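Local coordinates for protein aminoacyl-tRNA synthetase (Cryptosporidium parvum, PDB 5F9Z) that probably attaches proline to its cognate tRNA in an ATP-dependent reaction, as a class II prolyl-tRNA synthetase, and binds the inhibitor halofuginone together with an ATP analogue, at residues T61-F66 with I198-L203; V294-K298 with F404-L408; V359-F363 with I397-L401. All blocks are in the same frame, centred on the assembly; numbering follows the deposited sequence.

Contact 1: T61-F66 with I198-L203; sequences TIQSVF and IYEDLL
Ile198 overlaps three side chains of the helical segment 61-66: its CD1 lies 3.9 Å from Val65 CG1, its CG1 3.9 Å from Phe66 CD1 and its CG2 4.1 Å from Ile62 CG2. The axes of helical segments 61-66 and 198-202 cross at 101°, 11.6 Å apart at closest approach; the nearest CA atoms, of Phe66 and Ile198, are 7.1 Å apart. One turn on, Leu202 (chi1 t, chi2 p) places CD2 3.9 Å from Ile62 CG1 and CD1 3.9 Å from Val65 CG2. Ile62 (m, t) extends its CD1 to within 3.8 Å of Leu203 CD2. The methyl groups of Ile62, Val65, Ile198 and Leu202 interlock in this mostly buried, apolar interface. Helix 181-202 ends here in a wider pi-type turn, Leu203 N bonding Ile198 O at 3.0 Å, while Leu202 N makes a weak bond to the same oxygen at 3.4 Å. Ile280 and Leu275 also touch Ile62, so the crossing belongs to the packing of helices against the central sheet of a class II synthetase catalytic domain.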
# COMPACT_ATOMS: atom_id res chain seq x y z
N THR A 61 6.92 -0.65 9.88
CA THR A 61 6.87 -2.09 9.66
C THR A 61 7.01 -2.42 8.18
O THR A 61 7.77 -3.33 7.82
CB THR A 61 5.56 -2.65 10.22
OG1 THR A 61 5.43 -2.28 11.60
CG2 THR A 61 5.55 -4.17 10.11
N ILE A 62 6.30 -1.70 7.32
CA ILE A 62 6.47 -1.86 5.88
C ILE A 62 7.91 -1.60 5.48
O ILE A 62 8.50 -2.34 4.68
CB ILE A 62 5.49 -0.95 5.12
CG1 ILE A 62 4.04 -1.40 5.33
CG2 ILE A 62 5.83 -0.92 3.64
CD1 ILE A 62 3.02 -0.46 4.72
N GLN A 63 8.51 -0.54 6.04
CA GLN A 63 9.90 -0.23 5.73
C GLN A 63 10.84 -1.31 6.23
O GLN A 63 11.76 -1.72 5.51
CB GLN A 63 10.27 1.13 6.32
CG GLN A 63 11.73 1.52 6.11
CD GLN A 63 12.02 2.94 6.54
OE1 GLN A 63 11.11 3.70 6.87
NE2 GLN A 63 13.30 3.30 6.55
N SER A 64 10.62 -1.80 7.46
CA SER A 64 11.50 -2.81 8.02
C SER A 64 11.44 -4.11 7.22
O SER A 64 12.47 -4.73 6.94
CB SER A 64 11.14 -3.07 9.48
OG SER A 64 11.81 -4.22 9.98
N VAL A 65 10.23 -4.54 6.86
CA VAL A 65 10.08 -5.82 6.16
C VAL A 65 10.63 -5.72 4.74
O VAL A 65 11.33 -6.62 4.27
CB VAL A 65 8.60 -6.26 6.17
CG1 VAL A 65 8.40 -7.47 5.27
CG2 VAL A 65 8.16 -6.58 7.60
N PHE A 66 10.32 -4.63 4.04
CA PHE A 66 10.76 -4.51 2.65
C PHE A 66 12.27 -4.28 2.57
O PHE A 66 12.92 -4.77 1.64
CB PHE A 66 10.01 -3.39 1.95
CG PHE A 66 10.36 -3.25 0.50
CD1 PHE A 66 9.83 -4.13 -0.44
CD2 PHE A 66 11.21 -2.25 0.06
CE1 PHE A 66 10.15 -4.01 -1.78
CE2 PHE A 66 11.53 -2.13 -1.27
CZ PHE A 66 11.00 -3.01 -2.19
N ILE A 198 4.39 -7.59 0.00
CA ILE A 198 4.14 -6.57 1.02
C ILE A 198 2.64 -6.35 1.21
O ILE A 198 2.14 -6.27 2.33
CB ILE A 198 4.86 -5.26 0.65
CG1 ILE A 198 6.37 -5.40 0.84
CG2 ILE A 198 4.33 -4.10 1.48
CD1 ILE A 198 6.79 -5.65 2.27
N TYR A 199 1.90 -6.27 0.10
CA TYR A 199 0.46 -6.01 0.20
C TYR A 199 -0.30 -7.24 0.69
O TYR A 199 -1.19 -7.13 1.53
CB TYR A 199 -0.08 -5.54 -1.14
CG TYR A 199 0.07 -4.06 -1.38
CD1 TYR A 199 1.28 -3.53 -1.81
CD2 TYR A 199 -0.99 -3.19 -1.17
CE1 TYR A 199 1.43 -2.17 -2.02
CE2 TYR A 199 -0.86 -1.83 -1.38
CZ TYR A 199 0.35 -1.33 -1.80
OH TYR A 199 0.49 0.03 -2.02
N GLU A 200 0.04 -8.43 0.17
CA GLU A 200 -0.75 -9.62 0.47
C GLU A 200 -0.28 -10.33 1.74
O GLU A 200 -1.10 -10.72 2.57
CB GLU A 200 -0.72 -10.58 -0.72
CG GLU A 200 -1.33 -9.99 -1.99
CD GLU A 200 -1.88 -11.05 -2.92
OE1 GLU A 200 -2.31 -10.70 -4.03
OE2 GLU A 200 -1.89 -12.24 -2.53
N ASP A 201 1.03 -10.51 1.91
CA ASP A 201 1.52 -11.24 3.07
C ASP A 201 1.55 -10.36 4.32
O ASP A 201 1.25 -10.83 5.42
CB ASP A 201 2.92 -11.81 2.80
CG ASP A 201 2.91 -12.84 1.68
OD1 ASP A 201 1.94 -13.62 1.60
OD2 ASP A 201 3.88 -12.87 0.89
N LEU A 202 1.91 -9.08 4.17
CA LEU A 202 2.04 -8.19 5.31
C LEU A 202 0.76 -7.40 5.57
O LEU A 202 0.28 -7.35 6.70
CB LEU A 202 3.23 -7.24 5.10
CG LEU A 202 3.64 -6.37 6.29
CD1 LEU A 202 4.27 -7.22 7.39
CD2 LEU A 202 4.59 -5.27 5.85
N LEU A 203 0.21 -6.78 4.53
CA LEU A 203 -0.97 -5.93 4.67
C LEU A 203 -2.28 -6.67 4.42
O LEU A 203 -3.35 -6.07 4.55
CB LEU A 203 -0.87 -4.73 3.72
CG LEU A 203 0.39 -3.88 3.85
CD1 LEU A 203 0.37 -2.75 2.83
CD2 LEU A 203 0.54 -3.33 5.26

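Contact 2: V294-K298 with F404-L408; sequences VLPPK and FQNRL
Apolar packing makes up much of this contact, in which the irregular segment 294-298 runs past one turn of helix 404-408, with Pro296 CA and Gln405 CA 5.5 Å apart. Val294 CG1 lies 3.7 Å from Leu408 CD2 and, near the plane of the Phe404 ring at its edge, 4.2 Å from Phe404 CE1. Pro297 CG packs 3.6 Å from Phe404 CB, and Pro296 CG 4.1 Å from Leu408 CD1. The extended backbone of Leu295 and Pro296 turns at Pro297 (psi -24°); the proline rings restrict phi (-61° and -57°) and present apolar carbons to the helix.

The polar part centres on Gln405 (chi1 t, chi2 p). Its OE1 accepts a weak hydrogen bond from Lys298 N at 3.3 Å, with an N-H...O angle of 155°, and lies 3.1 Å from Pro297 CD and 3.3 Å from Pro296 CB. A glutamine amide serves two backbones at once: its NE2 donates to Leu202 O.

The CA-to-CB bond of Leu295 points away from 404-408, and its side chain touches Trp54 and Ile58 of helix 53-71; Met283 of helix 278-287 touches Pro296, and Val379 of strand 374-379 touches Phe404, setting the linker between helices of the catalytic domain and the anticodon-binding domain.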
# COMPACT_ATOMS: atom_id res chain seq x y z
N VAL A 294 -9.47 -1.98 11.08
CA VAL A 294 -9.21 -3.41 11.20
C VAL A 294 -7.81 -3.63 10.65
O VAL A 294 -7.60 -3.50 9.44
CB VAL A 294 -10.24 -4.27 10.46
CG1 VAL A 294 -9.82 -5.73 10.49
CG2 VAL A 294 -11.62 -4.11 11.08
N LEU A 295 -6.87 -3.92 11.53
CA LEU A 295 -5.50 -4.00 11.07
C LEU A 295 -5.01 -5.44 11.02
O LEU A 295 -5.35 -6.23 11.90
CB LEU A 295 -4.57 -3.18 11.98
CG LEU A 295 -4.94 -1.70 12.11
CD1 LEU A 295 -4.07 -1.02 13.15
CD2 LEU A 295 -4.81 -1.00 10.77
N PRO A 296 -4.24 -5.81 10.00
CA PRO A 296 -3.60 -7.12 10.00
C PRO A 296 -2.66 -7.24 11.18
O PRO A 296 -1.97 -6.28 11.54
CB PRO A 296 -2.83 -7.13 8.67
CG PRO A 296 -3.52 -6.12 7.81
CD PRO A 296 -4.00 -5.06 8.75
N PRO A 297 -2.62 -8.41 11.83
CA PRO A 297 -1.73 -8.58 12.99
C PRO A 297 -0.27 -8.30 12.69
O PRO A 297 0.48 -7.96 13.62
CB PRO A 297 -1.95 -10.05 13.38
CG PRO A 297 -3.33 -10.35 12.91
CD PRO A 297 -3.51 -9.57 11.64
N LYS A 298 0.17 -8.42 11.44
CA LYS A 298 1.57 -8.18 11.10
C LYS A 298 1.93 -6.70 11.11
O LYS A 298 3.13 -6.38 11.15
CB LYS A 298 1.90 -8.79 9.74
CG LYS A 298 1.94 -10.31 9.74
CD LYS A 298 2.50 -10.84 8.43
CE LYS A 298 2.70 -12.34 8.49
NZ LYS A 298 3.27 -12.87 7.22
N PHE A 404 -6.21 -14.71 12.10
CA PHE A 404 -6.69 -13.36 11.81
C PHE A 404 -6.12 -12.86 10.49
O PHE A 404 -6.86 -12.35 9.63
CB PHE A 404 -6.30 -12.43 12.96
CG PHE A 404 -7.14 -11.18 13.05
CD1 PHE A 404 -7.11 -10.22 12.04
CD2 PHE A 404 -7.93 -10.94 14.16
CE1 PHE A 404 -7.87 -9.07 12.14
CE2 PHE A 404 -8.69 -9.79 14.26
CZ PHE A 404 -8.66 -8.85 13.25
N GLN A 405 -4.81 -13.00 10.30
CA GLN A 405 -4.16 -12.53 9.08
C GLN A 405 -4.72 -13.24 7.85
O GLN A 405 -5.02 -12.61 6.84
CB GLN A 405 -2.65 -12.74 9.19
CG GLN A 405 -1.85 -12.22 8.00
CD GLN A 405 -1.50 -10.75 8.14
OE1 GLN A 405 -1.58 -10.18 9.23
NE2 GLN A 405 -1.09 -10.14 7.04
N ASN A 406 -4.85 -14.57 7.93
CA ASN A 406 -5.36 -15.33 6.79
C ASN A 406 -6.81 -14.96 6.48
O ASN A 406 -7.21 -14.90 5.31
CB ASN A 406 -5.23 -16.83 7.06
CG ASN A 406 -5.92 -17.67 6.01
OD1 ASN A 406 -5.38 -17.90 4.92
ND2 ASN A 406 -7.11 -18.15 6.33
N ARG A 407 -7.62 -14.72 7.52
CA ARG A 407 -9.03 -14.40 7.31
C ARG A 407 -9.20 -13.06 6.61
O ARG A 407 -10.07 -12.90 5.75
CB ARG A 407 -9.77 -14.43 8.64
CG ARG A 407 -11.24 -14.03 8.54
CD ARG A 407 -11.96 -14.19 9.87
NE ARG A 407 -11.35 -13.40 10.94
CZ ARG A 407 -10.58 -13.90 11.90
NH1 ARG A 407 -10.33 -15.20 11.93
NH2 ARG A 407 -10.07 -13.10 12.82
N LEU A 408 -8.38 -12.07 6.98
CA LEU A 408 -8.46 -10.76 6.32
C LEU A 408 -8.12 -10.87 4.84
O LEU A 408 -8.83 -10.31 3.99
CB LEU A 408 -7.53 -9.76 7.01
CG LEU A 408 -7.92 -9.26 8.40
CD1 LEU A 408 -6.96 -8.17 8.84
CD2 LEU A 408 -9.35 -8.75 8.40

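Contact 3: V359-F363 with I397-L401; sequences VCLRF and IPKLL
Leu361, the residue with the largest area covered here, projects from the start of strand 361-363 toward helix 397-401. Its m, t rotamer extends CD1 into the helix surface, where that one methyl lies 3.7 Å from Leu401 CD2, 4.2 Å from Leu400 CB and 4.2 Å from Ile397 CG2. Leucine suits this place because its branched apolar end enters the groove between Ile397, Leu400 and Leu401; the strand and helix axes are 11.3 Å apart at closest approach. The N-to-C directions make an angle of 146°, so the helix runs roughly against the strand.

Leu401 meets Leu361 from the helix side. Its CB leaves sideways, but the m, t side chain brings CD2 back to the strand segment, also reaching Cys360 CB at 3.8 Å. The nearest CA atoms, those of Cys360 and Leu401, are 7.4 Å apart. Cys360 has helix-like backbone angles (-62/-49) just before the chain becomes extended at Leu361, and its small side chain fits this close end.

Ile397, one turn earlier, is held in helical spacing by Leu401 N bonding Ile397 O at 3.0 Å. In its m, m rotamer its CD1 touches Phe363 CZ at 3.5 Å, at the edge of the ring and near its plane. The far side of the anticodon-binding domain's mixed sheet is not involved: Arg362, between Leu361 and Phe363, is out of the helix segment's reach and forms salt bridges with Glu355 and Glu364.

The closest approaches are all between carbon atoms of buried residues, so here the segments meet by apolar packing, with no polar pair between them.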
# COMPACT_ATOMS: atom_id res chain seq x y z
N VAL A 359 -7.12 -2.85 17.24
CA VAL A 359 -6.38 -3.88 17.97
C VAL A 359 -7.01 -5.24 17.69
O VAL A 359 -8.22 -5.41 17.82
CB VAL A 359 -6.35 -3.57 19.47
CG1 VAL A 359 -5.65 -4.68 20.23
CG2 VAL A 359 -5.66 -2.23 19.72
N CYS A 360 -6.17 -6.20 17.31
CA CYS A 360 -6.67 -7.48 16.81
C CYS A 360 -7.47 -8.23 17.87
O CYS A 360 -8.58 -8.71 17.60
CB CYS A 360 -5.50 -8.34 16.32
SG CYS A 360 -4.43 -7.51 15.14
N LEU A 361 -6.93 -8.34 19.08
CA LEU A 361 -7.57 -9.08 20.15
C LEU A 361 -7.59 -8.23 21.41
O LEU A 361 -6.65 -7.48 21.69
CB LEU A 361 -6.84 -10.40 20.43
CG LEU A 361 -6.54 -11.32 19.25
CD1 LEU A 361 -5.62 -12.45 19.69
CD2 LEU A 361 -7.82 -11.88 18.65
N ARG A 362 -8.67 -8.34 22.18
CA ARG A 362 -8.74 -7.75 23.50
C ARG A 362 -8.96 -8.85 24.53
O ARG A 362 -9.72 -9.79 24.30
CB ARG A 362 -9.85 -6.69 23.61
CG ARG A 362 -11.27 -7.21 23.62
CD ARG A 362 -12.18 -6.23 24.35
NE ARG A 362 -13.60 -6.52 24.16
CZ ARG A 362 -14.35 -5.95 23.23
NH1 ARG A 362 -13.82 -5.07 22.39
NH2 ARG A 362 -15.63 -6.26 23.13
N PHE A 363 -8.26 -8.73 25.66
CA PHE A 363 -8.37 -9.68 26.76
C PHE A 363 -9.16 -9.02 27.88
O PHE A 363 -8.75 -7.98 28.41
CB PHE A 363 -7.00 -10.11 27.27
CG PHE A 363 -6.24 -11.01 26.32
CD1 PHE A 363 -6.80 -11.40 25.11
CD2 PHE A 363 -4.98 -11.47 26.64
CE1 PHE A 363 -6.10 -12.22 24.24
CE2 PHE A 363 -4.28 -12.29 25.78
CZ PHE A 363 -4.84 -12.66 24.58
N ILE A 397 -2.54 -17.88 21.04
CA ILE A 397 -2.58 -16.49 20.60
C ILE A 397 -1.80 -16.30 19.30
O ILE A 397 -2.31 -15.62 18.39
CB ILE A 397 -2.07 -15.54 21.70
CG1 ILE A 397 -2.96 -15.66 22.93
CG2 ILE A 397 -2.03 -14.11 21.20
CD1 ILE A 397 -4.44 -15.53 22.62
N PRO A 398 -0.59 -16.85 19.14
CA PRO A 398 0.05 -16.78 17.81
C PRO A 398 -0.78 -17.44 16.72
O PRO A 398 -0.75 -16.98 15.57
CB PRO A 398 1.38 -17.51 18.02
CG PRO A 398 1.68 -17.32 19.46
CD PRO A 398 0.34 -17.40 20.14
N LYS A 399 -1.54 -18.50 17.05
CA LYS A 399 -2.41 -19.12 16.06
C LYS A 399 -3.58 -18.21 15.71
O LYS A 399 -3.98 -18.12 14.54
CB LYS A 399 -2.91 -20.47 16.57
CG LYS A 399 -1.85 -21.55 16.62
CD LYS A 399 -2.46 -22.90 16.97
CE LYS A 399 -3.12 -22.87 18.34
NZ LYS A 399 -3.69 -24.20 18.71
N LEU A 400 -4.16 -17.54 16.71
CA LEU A 400 -5.29 -16.66 16.45
C LEU A 400 -4.89 -15.48 15.57
O LEU A 400 -5.62 -15.12 14.64
CB LEU A 400 -5.89 -16.16 17.76
CG LEU A 400 -6.76 -17.16 18.53
CD1 LEU A 400 -7.31 -16.54 19.80
CD2 LEU A 400 -7.90 -17.66 17.64
N LEU A 401 -3.74 -14.87 15.85
CA LEU A 401 -3.25 -13.79 15.00
C LEU A 401 -2.92 -14.31 13.60
O LEU A 401 -3.15 -13.62 12.60
CB LEU A 401 -2.03 -13.13 15.63
CG LEU A 401 -2.26 -12.48 17.00
CD1 LEU A 401 -0.97 -11.88 17.54
CD2 LEU A 401 -3.35 -11.42 16.91

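From the N terminus, helix 53-71 enters the catalytic core, and contact 1 closes a long loop by bringing back the end of helix 181-202. The chain later leaves helix 278-287 and opens contact 2 at 294-298. Before that contact closes at 404-408, strand 361-365 and helix 393-417 form contact 3, which therefore lies within contact 2's loop; contact 1 precedes both in series. Contacts 2 and 3 share helix 393-417 and touch, with Phe404 CE2 3.5 Å from Cys360 O. Contact 2 also meets contact 1, through a probable hydrogen bond of Gln405 NE2 to Leu202 O at 3.1 Å. Contact 2 thus bridges the catalytic and anticodon-binding parts.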